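Local coordinates for bacteriocin immunity protein (Pseudomonas aeruginosa, PDB 6W0V) that probably protects the producing cell by binding and neutralising the DNase domain of its cognate pyocin, pyocin S8, at residues H7-F12 / R67-R72; A36-A41 / D45-I50. The protein carries 1 engineered substitution. One frame throughout, in Å; residues are numbered along the deposited sequence.

Overall arrangement
From the N terminus the chain enters helix 9-21, whose first turn belongs to interaction 1, and then runs into helix 27-41, whose last turns belong to interaction 2. A short connection follows, and interaction 2 closes a tight loop when residues 45-50 fold back on 36-41. The chain then reaches helix 61-74, where interaction 1 closes a much longer loop that contains interaction 2 entirely. The two contacts, centres about 11 Å apart, adjoin: the guanidinium groups of Arg67 and Arg72 probably hydrogen-bond to the carbonyls of Ile49 and Ala41, and Phe12 packs on Ile37. Together they join all four helices into one compact all-helical fold.

Interaction 1: residues H7-F12 / R67-R72; sequences HTEAEF and RIKEWR. Engineered in segment 7-12: His7 (natural residue Tyr).
Glu9 and Lys69 meet at the partly exposed margin of this helix pair, where OE2 of Glu9 accepts a salt-bridging hydrogen bond from NZ of Lys69 at 2.6 Å. The ammonium approaches on the syn side of the carboxylate, but 34° out of its plane. Glu9 reaches across with an extended chain, CG lying anti to the backbone N (chi1 176°), whereas Lys69 bends at chi3 (60°), and the two side chains cross at about a right angle. The bend also brings CE of Lys69 to 3.1 Å from Glu9 OE2.

Deeper in, Phe12 and Ile68 arrive from opposite directions. CD1 of Ile68 lies in the plane of the Phe12 ring, at its edge, 3.6 Å from CE2. The opposite ring atom, CD1, lies 3.6 Å above the centre of the engineered His7 imidazole. Phe80, Leu65 and Ile37 add further apolar contacts.

Thr8, at the N-cap, forms a capping box with Glu11: Thr8 N donates to Glu11 OE2 at 2.9 Å; the reciprocal bond, Glu11 N to Thr8 OG1, is less sure. A buried Phe-Ile contact beside a partly exposed salt bridge thus joins helices 9-21 and 61-74 of the all-helical immunity-protein fold.

Interaction 2: residues A36-A41 / D45-I50; sequences AIVNAA and DGTDII
A helix-to-helix connection that doubles back on itself forms this buried contact: helix 27-41 ends, and the chain returns through a type II' turn, Asp45 to Asp48, into the short helix 48-51. Val38 faces the turn with both of its methyls. CG1 rests on the backbone of Gly46, 3.7 Å from its CA, at the point where the two segments come closest, Val38 CA lying 5.4 Å from Gly46 CA. CG2 occupies the other side of the valine fork, 3.7 Å from Thr47 CA and 3.8 Å from Thr47 CG2. The rotation of Val38, with CG1 anti to the backbone N (chi1 162°), directs one methyl at the glycine and the other at the threonine and isoleucine beyond it.

Gly46 has a positive phi (49°), a value that favours glycine, and the turn is closed by Asp48 N donating to Asp45 O at 2.9 Å. In the four-helix fold of the colicin and pyocin immunity family, this brings the short helix 48-51 against the end of helix 27-41. Thr47 and Asp48 also meet the toxin: Asp48 OD1 accepts from the backbone N of Lys84 of the Pyocin S8 chain, and Thr47 OG1 is hydrogen-bonded to Gln87 OE1 of that chain.

Ile50 supplies the remaining apolar contact. Its terminal CD1 touches two neighbouring side chains of the helix, 3.7 Å from Val38 CG2 and 3.8 Å from Ile37 CG2. Val64 of helix 61-74 also packs on Ile50, and Ile37 touches Leu15 and Leu19 of helix 9-21.

Interaction 1: residues H7-F12 / R67-R72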
loop_
_atom_site.group_PDB
_atom_site.type_symbol
_atom_site.label_atom_id
_atom_site.label_comp_id
_atom_site.label_asym_id
_atom_site.label_seq_id
_atom_site.Cartn_x
_atom_site.Cartn_y
_atom_site.Cartn_z
ATOM N N HIS B 7 9.486 -2.445 -23.686
ATOM C CA HIS B 7 9.729 -3.682 -22.912
ATOM C C HIS B 7 9.430 -4.899 -23.767
ATOM O O HIS B 7 8.443 -4.871 -24.511
ATOM C CB HIS B 7 8.825 -3.810 -21.696
ATOM C CG HIS B 7 8.975 -2.736 -20.685
ATOM N ND1 HIS B 7 9.608 -2.949 -19.478
ATOM C CD2 HIS B 7 8.519 -1.471 -20.666
ATOM C CE1 HIS B 7 9.544 -1.847 -18.763
ATOM N NE2 HIS B 7 8.885 -0.925 -19.470
ATOM N N THR B 8 10.185 -5.969 -23.562
ATOM C CA THR B 8 9.704 -7.321 -23.908
ATOM C C THR B 8 8.635 -7.682 -22.879
ATOM O O THR B 8 8.633 -7.126 -21.756
ATOM C CB THR B 8 10.831 -8.353 -23.954
ATOM O OG1 THR B 8 11.268 -8.506 -22.606
ATOM C CG2 THR B 8 11.963 -7.949 -24.874
ATOM N N GLU B 9 7.733 -8.577 -23.247
ATOM C CA GLU B 9 6.703 -9.048 -22.300
ATOM C C GLU B 9 7.386 -9.662 -21.078
ATOM O O GLU B 9 6.971 -9.350 -19.967
ATOM C CB GLU B 9 5.801 -10.083 -22.948
ATOM C CG GLU B 9 4.811 -10.640 -21.956
ATOM C CD GLU B 9 3.720 -11.440 -22.613
ATOM O OE1 GLU B 9 3.744 -12.677 -22.486
ATOM O OE2 GLU B 9 2.871 -10.815 -23.265
ATOM N N ALA B 10 8.389 -10.518 -21.279
ATOM C CA ALA B 10 9.088 -11.206 -20.169
ATOM C C ALA B 10 9.660 -10.139 -19.231
ATOM O O ALA B 10 9.517 -10.277 -18.001
ATOM C CB ALA B 10 10.156 -12.121 -20.710
ATOM N N GLU B 11 10.252 -9.098 -19.819
ATOM C CA GLU B 11 10.889 -7.958 -19.112
ATOM C C GLU B 11 9.834 -7.290 -18.234
ATOM O O GLU B 11 10.057 -7.119 -17.028
ATOM C CB GLU B 11 11.474 -7.010 -20.156
ATOM C CG GLU B 11 12.100 -5.755 -19.592
ATOM C CD GLU B 11 12.659 -4.873 -20.691
ATOM O OE1 GLU B 11 13.365 -3.901 -20.365
ATOM O OE2 GLU B 11 12.413 -5.184 -21.871
ATOM N N PHE B 12 8.696 -6.964 -18.826
ATOM C CA PHE B 12 7.587 -6.294 -18.122
ATOM C C PHE B 12 6.992 -7.236 -17.077
ATOM O O PHE B 12 6.687 -6.828 -15.943
ATOM C CB PHE B 12 6.531 -5.882 -19.132
ATOM C CG PHE B 12 5.624 -4.828 -18.582
ATOM C CD1 PHE B 12 6.079 -3.533 -18.416
ATOM C CD2 PHE B 12 4.343 -5.151 -18.181
ATOM C CE1 PHE B 12 5.230 -2.563 -17.922
ATOM C CE2 PHE B 12 3.499 -4.178 -17.684
ATOM C CZ PHE B 12 3.954 -2.889 -17.538
ATOM N N ARG B 67 -4.374 -8.166 -17.560
ATOM C CA ARG B 67 -5.258 -6.984 -17.463
ATOM C C ARG B 67 -4.631 -5.836 -18.254
ATOM O O ARG B 67 -5.367 -5.101 -18.936
ATOM C CB ARG B 67 -5.508 -6.655 -15.997
ATOM C CG ARG B 67 -6.391 -7.694 -15.329
ATOM C CD ARG B 67 -6.833 -7.219 -13.972
ATOM N NE ARG B 67 -5.788 -7.218 -12.971
ATOM C CZ ARG B 67 -5.352 -8.291 -12.321
ATOM N NH1 ARG B 67 -5.822 -9.491 -12.602
ATOM N NH2 ARG B 67 -4.447 -8.170 -11.368
ATOM N N ILE B 68 -3.311 -5.715 -18.205
ATOM C CA ILE B 68 -2.599 -4.622 -18.916
ATOM C C ILE B 68 -2.679 -4.887 -20.407
ATOM O O ILE B 68 -3.044 -3.990 -21.149
ATOM C CB ILE B 68 -1.150 -4.523 -18.435
ATOM C CG1 ILE B 68 -1.143 -3.997 -17.002
ATOM C CG2 ILE B 68 -0.332 -3.662 -19.373
ATOM C CD1 ILE B 68 0.200 -4.017 -16.346
ATOM N N LYS B 69 -2.354 -6.107 -20.798
ATOM C CA LYS B 69 -2.319 -6.446 -22.229
ATOM C C LYS B 69 -3.720 -6.338 -22.809
ATOM O O LYS B 69 -3.856 -5.811 -23.905
ATOM C CB LYS B 69 -1.782 -7.854 -22.379
ATOM C CG LYS B 69 -0.288 -7.950 -22.183
ATOM C CD LYS B 69 0.173 -9.362 -22.122
ATOM C CE LYS B 69 -0.152 -10.142 -23.374
ATOM N NZ LYS B 69 0.327 -11.522 -23.190
ATOM N N GLU B 70 -4.712 -6.858 -22.105
ATOM C CA GLU B 70 -6.079 -6.890 -22.662
ATOM C C GLU B 70 -6.548 -5.463 -22.843
ATOM O O GLU B 70 -7.133 -5.132 -23.869
ATOM C CB GLU B 70 -7.050 -7.625 -21.766
ATOM C CG GLU B 70 -6.864 -9.105 -21.850
ATOM C CD GLU B 70 -8.000 -9.850 -21.197
ATOM O OE1 GLU B 70 -8.714 -9.245 -20.380
ATOM O OE2 GLU B 70 -8.163 -11.017 -21.515
ATOM N N TRP B 71 -6.297 -4.634 -21.848
ATOM C CA TRP B 71 -6.800 -3.262 -21.923
ATOM C C TRP B 71 -6.136 -2.541 -23.092
ATOM O O TRP B 71 -6.825 -1.882 -23.889
ATOM C CB TRP B 71 -6.559 -2.557 -20.597
ATOM C CG TRP B 71 -7.385 -1.332 -20.648
ATOM C CD1 TRP B 71 -8.730 -1.236 -20.456
ATOM C CD2 TRP B 71 -6.948 -0.076 -21.155
ATOM N NE1 TRP B 71 -9.150 0.033 -20.728
ATOM C CE2 TRP B 71 -8.079 0.765 -21.160
ATOM C CE3 TRP B 71 -5.707 0.423 -21.552
ATOM C CZ2 TRP B 71 -8.008 2.085 -21.579
ATOM C CZ3 TRP B 71 -5.638 1.739 -21.943
ATOM C CH2 TRP B 71 -6.771 2.550 -21.957
ATOM N N ARG B 72 -4.826 -2.682 -23.211
ATOM C CA ARG B 72 -4.065 -1.995 -24.275
ATOM C C ARG B 72 -4.507 -2.536 -25.625
ATOM O O ARG B 72 -4.770 -1.729 -26.511
ATOM C CB ARG B 72 -2.579 -2.224 -24.057
ATOM C CG ARG B 72 -2.108 -1.496 -22.814
ATOM C CD ARG B 72 -0.643 -1.679 -22.586
ATOM N NE ARG B 72 0.067 -1.029 -23.657
ATOM C CZ ARG B 72 0.279 0.271 -23.773
ATOM N NH1 ARG B 72 -0.117 1.105 -22.823
ATOM N NH2 ARG B 72 0.937 0.727 -24.826
#

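Interaction 2: residues A36-A41 / D45-I50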
loop_
_atom_site.group_PDB
_atom_site.type_symbol
_atom_site.label_atom_id
_atom_site.label_comp_id
_atom_site.label_asym_id
_atom_site.label_seq_id
_atom_site.Cartn_x
_atom_site.Cartn_y
_atom_site.Cartn_z
ATOM N N ALA B 36 6.851 1.950 -12.876
ATOM C CA ALA B 36 7.387 1.491 -14.172
ATOM C C ALA B 36 6.235 0.754 -14.846
ATOM O O ALA B 36 5.970 0.986 -16.039
ATOM C CB ALA B 36 8.602 0.622 -14.006
ATOM N N ILE B 37 5.534 -0.064 -14.074
ATOM C CA ILE B 37 4.425 -0.892 -14.613
ATOM C C ILE B 37 3.260 0.024 -14.957
ATOM O O ILE B 37 2.766 -0.019 -16.081
ATOM C CB ILE B 37 3.993 -1.964 -13.611
ATOM C CG1 ILE B 37 5.127 -2.954 -13.376
ATOM C CG2 ILE B 37 2.710 -2.635 -14.080
ATOM C CD1 ILE B 37 4.969 -3.749 -12.142
ATOM N N VAL B 38 2.783 0.770 -13.981
ATOM C CA VAL B 38 1.503 1.504 -14.109
ATOM C C VAL B 38 1.664 2.621 -15.135
ATOM O O VAL B 38 0.747 2.826 -15.920
ATOM C CB VAL B 38 1.050 1.997 -12.728
ATOM C CG1 VAL B 38 0.022 3.108 -12.809
ATOM C CG2 VAL B 38 0.544 0.820 -11.914
ATOM N N ASN B 39 2.792 3.321 -15.142
ATOM C CA ASN B 39 2.980 4.443 -16.091
ATOM C C ASN B 39 3.002 3.875 -17.508
ATOM O O ASN B 39 2.376 4.467 -18.397
ATOM C CB ASN B 39 4.228 5.260 -15.782
ATOM C CG ASN B 39 4.093 6.000 -14.471
ATOM O OD1 ASN B 39 2.982 6.177 -13.983
ATOM N ND2 ASN B 39 5.213 6.431 -13.922
ATOM N N ALA B 40 3.675 2.746 -17.690
ATOM C CA ALA B 40 3.750 2.063 -19.003
ATOM C C ALA B 40 2.353 1.578 -19.373
ATOM O O ALA B 40 1.956 1.746 -20.530
ATOM C CB ALA B 40 4.716 0.917 -18.942
ATOM N N ALA B 41 1.652 0.958 -18.429
ATOM C CA ALA B 41 0.402 0.227 -18.732
ATOM C C ALA B 41 -0.614 1.178 -19.360
ATOM O O ALA B 41 -1.337 0.754 -20.254
ATOM C CB ALA B 41 -0.163 -0.414 -17.506
ATOM N N ASP B 45 -7.159 2.180 -14.493
ATOM C CA ASP B 45 -7.303 1.756 -13.081
ATOM C C ASP B 45 -5.950 1.879 -12.393
ATOM O O ASP B 45 -5.894 1.684 -11.173
ATOM C CB ASP B 45 -7.912 0.362 -12.985
ATOM C CG ASP B 45 -9.352 0.347 -13.451
ATOM O OD1 ASP B 45 -9.975 1.437 -13.475
ATOM O OD2 ASP B 45 -9.842 -0.740 -13.769
ATOM N N GLY B 46 -4.913 2.243 -13.140
ATOM C CA GLY B 46 -3.592 2.517 -12.555
ATOM C C GLY B 46 -3.176 1.395 -11.623
ATOM O O GLY B 46 -3.268 0.220 -11.973
ATOM N N THR B 47 -2.792 1.718 -10.405
ATOM C CA THR B 47 -2.204 0.723 -9.494
ATOM C C THR B 47 -3.241 -0.329 -9.122
ATOM O O THR B 47 -2.831 -1.393 -8.663
ATOM C CB THR B 47 -1.654 1.409 -8.245
ATOM O OG1 THR B 47 -2.699 2.208 -7.693
ATOM C CG2 THR B 47 -0.446 2.264 -8.553
ATOM N N ASP B 48 -4.529 -0.048 -9.306
ATOM C CA ASP B 48 -5.585 -1.011 -8.919
ATOM C C ASP B 48 -5.371 -2.305 -9.686
ATOM O O ASP B 48 -5.689 -3.354 -9.162
ATOM C CB ASP B 48 -6.981 -0.498 -9.235
ATOM C CG ASP B 48 -7.422 0.602 -8.304
ATOM O OD1 ASP B 48 -6.601 1.007 -7.454
ATOM O OD2 ASP B 48 -8.560 1.036 -8.440
ATOM N N ILE B 49 -4.846 -2.195 -10.897
ATOM C CA ILE B 49 -4.687 -3.371 -11.786
ATOM C C ILE B 49 -3.713 -4.352 -11.121
ATOM O O ILE B 49 -3.818 -5.554 -11.359
ATOM C CB ILE B 49 -4.248 -2.882 -13.175
ATOM C CG1 ILE B 49 -4.875 -3.732 -14.277
ATOM C CG2 ILE B 49 -2.738 -2.768 -13.268
ATOM C CD1 ILE B 49 -6.373 -3.521 -14.391
ATOM N N ILE B 50 -2.825 -3.856 -10.256
ATOM C CA ILE B 50 -1.877 -4.700 -9.489
ATOM C C ILE B 50 -2.473 -4.985 -8.116
ATOM O O ILE B 50 -2.500 -6.140 -7.700
ATOM C CB ILE B 50 -0.529 -3.981 -9.340
ATOM C CG1 ILE B 50 0.068 -3.627 -10.705
ATOM C CG2 ILE B 50 0.413 -4.821 -8.501
ATOM C CD1 ILE B 50 1.151 -2.586 -10.633
#